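Local coordinates for protein ABC-type metal ion transport system, periplasmic component (Vibrio vulnificus, PDB 3K2D) that binds methionine between its two alpha/beta domains, probably as the substrate-binding lipoprotein of an ABC transporter, and activates Toll-like receptor 2, at residues Pro65-Gln70 with Tyr76-Ala81; Ile204-Asp209 with Glu214-Phe219. The protein carries 4 engineered substitutions. All coordinates share one frame; numbering follows the deposited sequence.

Contact 1: residues Pro65-Gln70 with Tyr76-Ala81; sequences PYLDRQ and YKLTIA. With MET (methionine), chain C.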
loop_
_atom_site.group_PDB
_atom_site.type_symbol
_atom_site.label_atom_id
_atom_site.label_comp_id
_atom_site.label_asym_id
_atom_site.label_seq_id
_atom_site.Cartn_x
_atom_site.Cartn_y
_atom_site.Cartn_z
ATOM N N PRO A 65 -0.961 -5.498 -8.712
ATOM C CA PRO A 65 -1.744 -6.678 -8.327
ATOM C C PRO A 65 -3.085 -6.288 -7.742
ATOM O O PRO A 65 -4.106 -6.877 -8.074
ATOM C CB PRO A 65 -0.854 -7.363 -7.299
ATOM C CG PRO A 65 0.521 -7.047 -7.791
ATOM C CD PRO A 65 0.397 -5.568 -8.138
ATOM N N TYR A 66 -3.078 -5.280 -6.879
ATOM C CA TYR A 66 -4.294 -4.820 -6.230
ATOM C C TYR A 66 -5.304 -4.191 -7.185
ATOM O O TYR A 66 -6.508 -4.416 -7.070
ATOM C CB TYR A 66 -3.951 -3.826 -5.130
ATOM C CG TYR A 66 -5.156 -3.422 -4.322
ATOM C CD1 TYR A 66 -5.988 -2.391 -4.745
ATOM C CD2 TYR A 66 -5.473 -4.081 -3.135
ATOM C CE1 TYR A 66 -7.102 -2.023 -4.008
ATOM C CE2 TYR A 66 -6.582 -3.718 -2.394
ATOM C CZ TYR A 66 -7.393 -2.690 -2.836
ATOM O OH TYR A 66 -8.507 -2.336 -2.105
ATOM N N LEU A 67 -4.811 -3.383 -8.112
ATOM C CA LEU A 67 -5.663 -2.725 -9.087
ATOM C C LEU A 67 -6.296 -3.764 -10.024
ATOM O O LEU A 67 -7.510 -3.760 -10.233
ATOM C CB LEU A 67 -4.831 -1.718 -9.886
ATOM C CG LEU A 67 -5.430 -1.121 -11.160
ATOM C CD1 LEU A 67 -6.646 -0.268 -10.842
ATOM C CD2 LEU A 67 -4.342 -0.302 -11.849
ATOM N N ASP A 68 -5.474 -4.654 -10.581
ATOM C CA ASP A 68 -5.993 -5.685 -11.479
ATOM C C ASP A 68 -7.092 -6.503 -10.802
ATOM O O ASP A 68 -8.150 -6.750 -11.382
ATOM C CB ASP A 68 -4.879 -6.629 -11.943
ATOM C CG ASP A 68 -3.872 -5.947 -12.854
ATOM O OD1 ASP A 68 -4.189 -4.869 -13.393
ATOM O OD2 ASP A 68 -2.765 -6.493 -13.046
ATOM N N ARG A 69 -6.838 -6.910 -9.565
ATOM C CA ARG A 69 -7.794 -7.708 -8.825
ATOM C C ARG A 69 -9.101 -6.959 -8.616
ATOM O O ARG A 69 -10.187 -7.517 -8.763
ATOM C CB ARG A 69 -7.199 -8.106 -7.477
ATOM C CG ARG A 69 -8.141 -8.898 -6.600
ATOM C CD ARG A 69 -8.530 -10.208 -7.253
ATOM N NE ARG A 69 -9.569 -10.879 -6.479
ATOM C CZ ARG A 69 -9.637 -12.192 -6.308
ATOM N NH1 ARG A 69 -8.731 -12.984 -6.863
ATOM N NH2 ARG A 69 -10.593 -12.707 -5.553
ATOM N N GLN A 70 -8.997 -5.686 -8.276
ATOM C CA GLN A 70 -10.183 -4.886 -8.032
ATOM C C GLN A 70 -10.958 -4.581 -9.317
ATOM O O GLN A 70 -12.182 -4.471 -9.300
ATOM C CB GLN A 70 -9.780 -3.599 -7.335
ATOM C CG GLN A 70 -10.937 -2.712 -7.004
ATOM C CD GLN A 70 -10.856 -2.241 -5.595
ATOM O OE1 GLN A 70 -11.033 -3.025 -4.666
ATOM N NE2 GLN A 70 -10.563 -0.961 -5.412
ATOM N N TYR A 76 -13.921 -1.700 -13.062
ATOM C CA TYR A 76 -13.761 -0.248 -13.008
ATOM C C TYR A 76 -13.234 0.544 -14.223
ATOM O O TYR A 76 -13.467 1.756 -14.301
ATOM C CB TYR A 76 -12.917 0.131 -11.786
ATOM C CG TYR A 76 -13.588 -0.072 -10.443
ATOM C CD1 TYR A 76 -14.922 0.296 -10.231
ATOM C CD2 TYR A 76 -12.864 -0.561 -9.356
ATOM C CE1 TYR A 76 -15.505 0.183 -8.968
ATOM C CE2 TYR A 76 -13.434 -0.674 -8.100
ATOM C CZ TYR A 76 -14.749 -0.301 -7.907
ATOM O OH TYR A 76 -15.295 -0.400 -6.648
ATOM N N LYS A 77 -12.518 -0.079 -15.150
ATOM C CA LYS A 77 -12.007 0.678 -16.316
ATOM C C LYS A 77 -11.051 1.815 -15.913
ATOM O O LYS A 77 -11.396 2.991 -15.966
ATOM C CB LYS A 77 -13.168 1.279 -17.125
ATOM C CG LYS A 77 -14.319 0.324 -17.349
ATOM C CD LYS A 77 -14.696 0.184 -18.820
ATOM C CE LYS A 77 -15.181 1.496 -19.404
ATOM N NZ LYS A 77 -15.729 1.303 -20.780
ATOM N N LEU A 78 -9.835 1.451 -15.532
ATOM C CA LEU A 78 -8.853 2.430 -15.106
ATOM C C LEU A 78 -7.556 2.179 -15.840
ATOM O O LEU A 78 -7.353 1.105 -16.392
ATOM C CB LEU A 78 -8.634 2.296 -13.600
ATOM C CG LEU A 78 -9.944 2.287 -12.814
ATOM C CD1 LEU A 78 -9.685 1.929 -11.353
ATOM C CD2 LEU A 78 -10.611 3.645 -12.941
ATOM N N THR A 79 -6.670 3.162 -15.844
ATOM C CA THR A 79 -5.400 2.994 -16.519
ATOM C C THR A 79 -4.284 3.540 -15.651
ATOM O O THR A 79 -4.436 4.596 -15.028
ATOM C CB THR A 79 -5.370 3.743 -17.871
ATOM O OG1 THR A 79 -6.514 3.380 -18.647
ATOM C CG2 THR A 79 -4.127 3.382 -18.653
ATOM N N ILE A 80 -3.165 2.825 -15.601
ATOM C CA ILE A 80 -2.032 3.289 -14.825
ATOM C C ILE A 80 -1.440 4.529 -15.511
ATOM O O ILE A 80 -1.252 4.545 -16.732
ATOM C CB ILE A 80 -0.961 2.193 -14.709
ATOM C CG1 ILE A 80 -1.526 1.009 -13.907
ATOM C CG2 ILE A 80 0.288 2.754 -14.035
ATOM C CD1 ILE A 80 -0.603 -0.216 -13.831
ATOM N N ALA A 81 -1.161 5.566 -14.725
ATOM C CA ALA A 81 -0.596 6.808 -15.257
ATOM C C ALA A 81 0.918 6.908 -15.030
ATOM O O ALA A 81 1.632 7.521 -15.828
ATOM C CB ALA A 81 -1.296 7.994 -14.627
HETATM N N MET C . 0.564 0.907 -0.165
HETATM C CA MET C . 0.494 -0.597 -0.017
HETATM C C MET C . 1.891 -1.107 0.036
HETATM O O MET C . 2.744 -0.635 -0.764
HETATM C CB MET C . -0.150 -1.313 -1.187
HETATM C CG MET C . -1.557 -0.981 -1.405
HETATM S SD MET C . -2.355 -2.187 -2.406
HETATM C CE MET C . -3.873 -1.316 -2.285
HETATM O OXT MET C . 2.161 -2.002 0.851
#
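Helix 64-74 runs past the start of strand 78-83, with Leu-67 opposite Leu-78 at 8.5 Å between CA atoms and Gln-70 opposite Tyr-76 at 7.7 Å. Leu-67 divides its two methyls between two strand residues. Its CD1 meets CD1 of Leu-78 at 3.8 Å, and its CD2 lies 3.7 Å from CG1 of Ile-80. With CG anti to the backbone N (chi1 167°), the fork reaches across to the strand. One turn on, CG of Gln-70 comes up to the edge of the Tyr-76 ring, 3.4 Å from CE2 and near the ring plane. Val-205 of strand 202-207 also touches both leucines. On the helix, Tyr-66 belongs to the methionine pocket. CE of the ligand sits over the centre of one face of the Tyr-66 ring, 3.1 Å above its plane, as in a CH-pi contact. Asn-116 of helix 114-126 also touches Tyr-66, and Arg-119 binds the ligand itself. No hydrogen bond joins the two segments. Between them the contact rests on van der Waals packing, mostly apolar, while Tyr-66 gives the pocket an aromatic face against the ligand's methyl, consistent with an apolar side chain there.

Contact 2: residues Ile204-Asp209 with Glu214-Phe219; sequences IVARQD and ENVQNF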
loop_
_atom_site.group_PDB
_atom_site.type_symbol
_atom_site.label_atom_id
_atom_site.label_comp_id
_atom_site.label_asym_id
_atom_site.label_seq_id
_atom_site.Cartn_x
_atom_site.Cartn_y
_atom_site.Cartn_z
ATOM N N ILE A 204 0.013 5.844 -9.708
ATOM C CA ILE A 204 -0.927 6.935 -9.796
ATOM C C ILE A 204 -1.839 6.395 -10.883
ATOM O O ILE A 204 -1.411 6.144 -12.014
ATOM C CB ILE A 204 -0.269 8.236 -10.253
ATOM C CG1 ILE A 204 0.663 8.749 -9.150
ATOM C CG2 ILE A 204 -1.349 9.261 -10.603
ATOM C CD1 ILE A 204 1.460 9.986 -9.523
ATOM N N VAL A 205 -3.088 6.167 -10.520
ATOM C CA VAL A 205 -4.045 5.630 -11.459
ATOM C C VAL A 205 -5.128 6.650 -11.761
ATOM O O VAL A 205 -5.562 7.415 -10.877
ATOM C CB VAL A 205 -4.702 4.345 -10.903
ATOM C CG1 VAL A 205 -5.677 3.779 -11.918
ATOM C CG2 VAL A 205 -3.622 3.321 -10.553
ATOM N N ALA A 206 -5.560 6.650 -13.017
ATOM C CA ALA A 206 -6.598 7.557 -13.464
ATOM C C ALA A 206 -7.627 6.730 -14.223
ATOM O O ALA A 206 -7.460 5.516 -14.387
ATOM C CB ALA A 206 -5.996 8.620 -14.372
ATOM N N ARG A 207 -8.700 7.373 -14.672
ATOM C CA ARG A 207 -9.691 6.647 -15.448
ATOM C C ARG A 207 -9.092 6.351 -16.811
ATOM O O ARG A 207 -8.101 6.952 -17.222
ATOM C CB ARG A 207 -10.974 7.453 -15.619
ATOM C CG ARG A 207 -11.867 7.433 -14.399
ATOM C CD ARG A 207 -13.217 8.017 -14.719
ATOM N NE ARG A 207 -13.129 9.439 -15.024
ATOM C CZ ARG A 207 -12.887 10.371 -14.111
ATOM N NH1 ARG A 207 -12.708 10.025 -12.847
ATOM N NH2 ARG A 207 -12.835 11.645 -14.456
ATOM N N GLN A 208 -9.707 5.406 -17.498
ATOM C CA GLN A 208 -9.295 4.979 -18.824
ATOM C C GLN A 208 -9.506 6.120 -19.829
ATOM O O GLN A 208 -8.736 6.279 -20.777
ATOM C CB GLN A 208 -10.146 3.771 -19.182
ATOM C CG GLN A 208 -9.720 2.932 -20.341
ATOM C CD GLN A 208 -10.426 1.588 -20.300
ATOM O OE1 GLN A 208 -10.083 0.717 -19.491
ATOM N NE2 GLN A 208 -11.438 1.423 -21.149
ATOM N N ASP A 209 -10.542 6.928 -19.600
ATOM C CA ASP A 209 -10.860 8.037 -20.489
ATOM C C ASP A 209 -10.263 9.388 -20.125
ATOM O O ASP A 209 -10.584 10.385 -20.761
ATOM C CB ASP A 209 -12.375 8.199 -20.631
ATOM C CG ASP A 209 -13.064 8.504 -19.306
ATOM O OD1 ASP A 209 -12.384 8.883 -18.331
ATOM O OD2 ASP A 209 -14.304 8.375 -19.242
ATOM N N GLU A 214 -3.179 16.268 -19.571
ATOM C CA GLU A 214 -1.973 16.792 -18.931
ATOM C C GLU A 214 -2.106 16.931 -17.418
ATOM O O GLU A 214 -1.110 16.900 -16.702
ATOM C CB GLU A 214 -1.563 18.137 -19.545
ATOM C CG GLU A 214 -0.748 17.990 -20.831
ATOM C CD GLU A 214 0.116 19.220 -21.147
ATOM O OE1 GLU A 214 1.043 19.513 -20.357
ATOM O OE2 GLU A 214 -0.132 19.893 -22.183
ATOM N N ASN A 215 -3.337 17.063 -16.936
ATOM C CA ASN A 215 -3.596 17.194 -15.505
ATOM C C ASN A 215 -3.063 15.953 -14.810
ATOM O O ASN A 215 -2.331 16.041 -13.826
ATOM C CB ASN A 215 -5.101 17.330 -15.258
ATOM C CG ASN A 215 -5.745 18.348 -16.186
ATOM O OD1 ASN A 215 -5.326 19.512 -16.240
ATOM N ND2 ASN A 215 -6.763 17.912 -16.935
ATOM N N VAL A 216 -3.438 14.793 -15.331
ATOM C CA VAL A 216 -2.980 13.537 -14.776
ATOM C C VAL A 216 -1.481 13.407 -14.998
ATOM O O VAL A 216 -0.722 13.234 -14.045
ATOM C CB VAL A 216 -3.700 12.352 -15.430
ATOM C CG1 VAL A 216 -3.174 11.041 -14.860
ATOM C CG2 VAL A 216 -5.202 12.476 -15.185
ATOM N N GLN A 217 -1.052 13.508 -16.253
ATOM C CA GLN A 217 0.364 13.394 -16.567
ATOM C C GLN A 217 1.240 14.342 -15.738
ATOM O O GLN A 217 2.291 13.936 -15.239
ATOM C CB GLN A 217 0.621 13.664 -18.055
ATOM C CG GLN A 217 -0.005 12.698 -19.044
ATOM C CD GLN A 217 0.414 11.258 -18.826
ATOM O OE1 GLN A 217 1.603 10.952 -18.706
ATOM N NE2 GLN A 217 -0.571 10.358 -18.783
ATOM N N ASN A 218 0.834 15.602 -15.590
ATOM C CA ASN A 218 1.660 16.546 -14.832
ATOM C C ASN A 218 1.795 16.198 -13.365
ATOM O O ASN A 218 2.860 16.349 -12.793
ATOM C CB ASN A 218 1.144 17.987 -14.972
ATOM C CG ASN A 218 1.434 18.577 -16.339
ATOM O OD1 ASN A 218 2.379 18.168 -17.009
ATOM N ND2 ASN A 218 0.636 19.552 -16.750
ATOM N N PHE A 219 0.716 15.735 -12.748
ATOM C CA PHE A 219 0.789 15.368 -11.344
ATOM C C PHE A 219 1.778 14.211 -11.178
ATOM O O PHE A 219 2.546 14.182 -10.218
ATOM C CB PHE A 219 -0.582 14.957 -10.813
ATOM C CG PHE A 219 -0.567 14.599 -9.364
ATOM C CD1 PHE A 219 -0.457 15.585 -8.398
ATOM C CD2 PHE A 219 -0.570 13.270 -8.964
ATOM C CE1 PHE A 219 -0.347 15.245 -7.055
ATOM C CE2 PHE A 219 -0.460 12.927 -7.629
ATOM C CZ PHE A 219 -0.347 13.913 -6.675
#
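Ile-204 and Phe-219 meet at an oblique angle: the end of the isoleucine chain comes against the CD2-CE2 side of the ring. Its CD1 lies 3.9 Å from CD2 and 4.0 Å from CE2 of Phe-219. Phe-219 has CG anti to its backbone N (chi1 -179°), which carries the ring from the helix down towards the strand. Ile-204 extends CG1 and CD1 to meet it, with chi2 176° keeping the chain straight. Val-220 and Tyr-223, further along the same helix, also touch Ile-204.

The second pair is Ala-206 with Val-216. The alanine methyl faces the fork of the valine, with CB 3.8 Å from CG1 and 4.0 Å from CG2. Both valine methyls thus share one small partner. Here strand and helix come close, with CA atoms of Ala-206 and Val-216 at 7.1 Å. Val-205, between the two strand partners, points its side chain to the other side of the sheet.

All four touching residues are buried, and no hydrogen bond crosses between the segments. Met-58 of strand 58-63 touches both Val-216 and Phe-219, so the helix also covers the neighbouring strand. At the end of the strand, Arg-207 NE makes a salt bridge to Asp-209 OD1, with a weak hydrogen bond at 3.4 Å. NH1 of Arg-207 hydrogen-bonds to the backbone O of Leu-51 and of Ile-56.

Helix 214-223 covers one face of a sheet ordered 36-41, 8-13, 58-63, 202-207, 78-83. Strand 202-207 is antiparallel to both neighbours. This is the 2-1-3-n-4 order of type II periplasmic binding proteins.

Contacts 1 and 2 each pack a helix against the same five-stranded mixed sheet. Their strands, 78-83 and 202-207, are antiparallel neighbours, joined by probable backbone hydrogen bonds from Thr-79 N to Ala-206 O and from Ala-81 N to Ile-204 O. Strand 78-83 is outermost in the sheet, and contact 1 is only partly buried. In contact 2 every touching residue is buried. The contact centres lie 13 Å apart. Both interfaces are mostly apolar, but contact 1 adds a glutamine chain beside a tyrosine, whereas contact 2 joins aliphatic groups and a phenyl ring. The helix of contact 1 also carries Tyr-66, which lies against the bound methionine; in contact 2 the Ile-204 side chain stays about 12 Å from it.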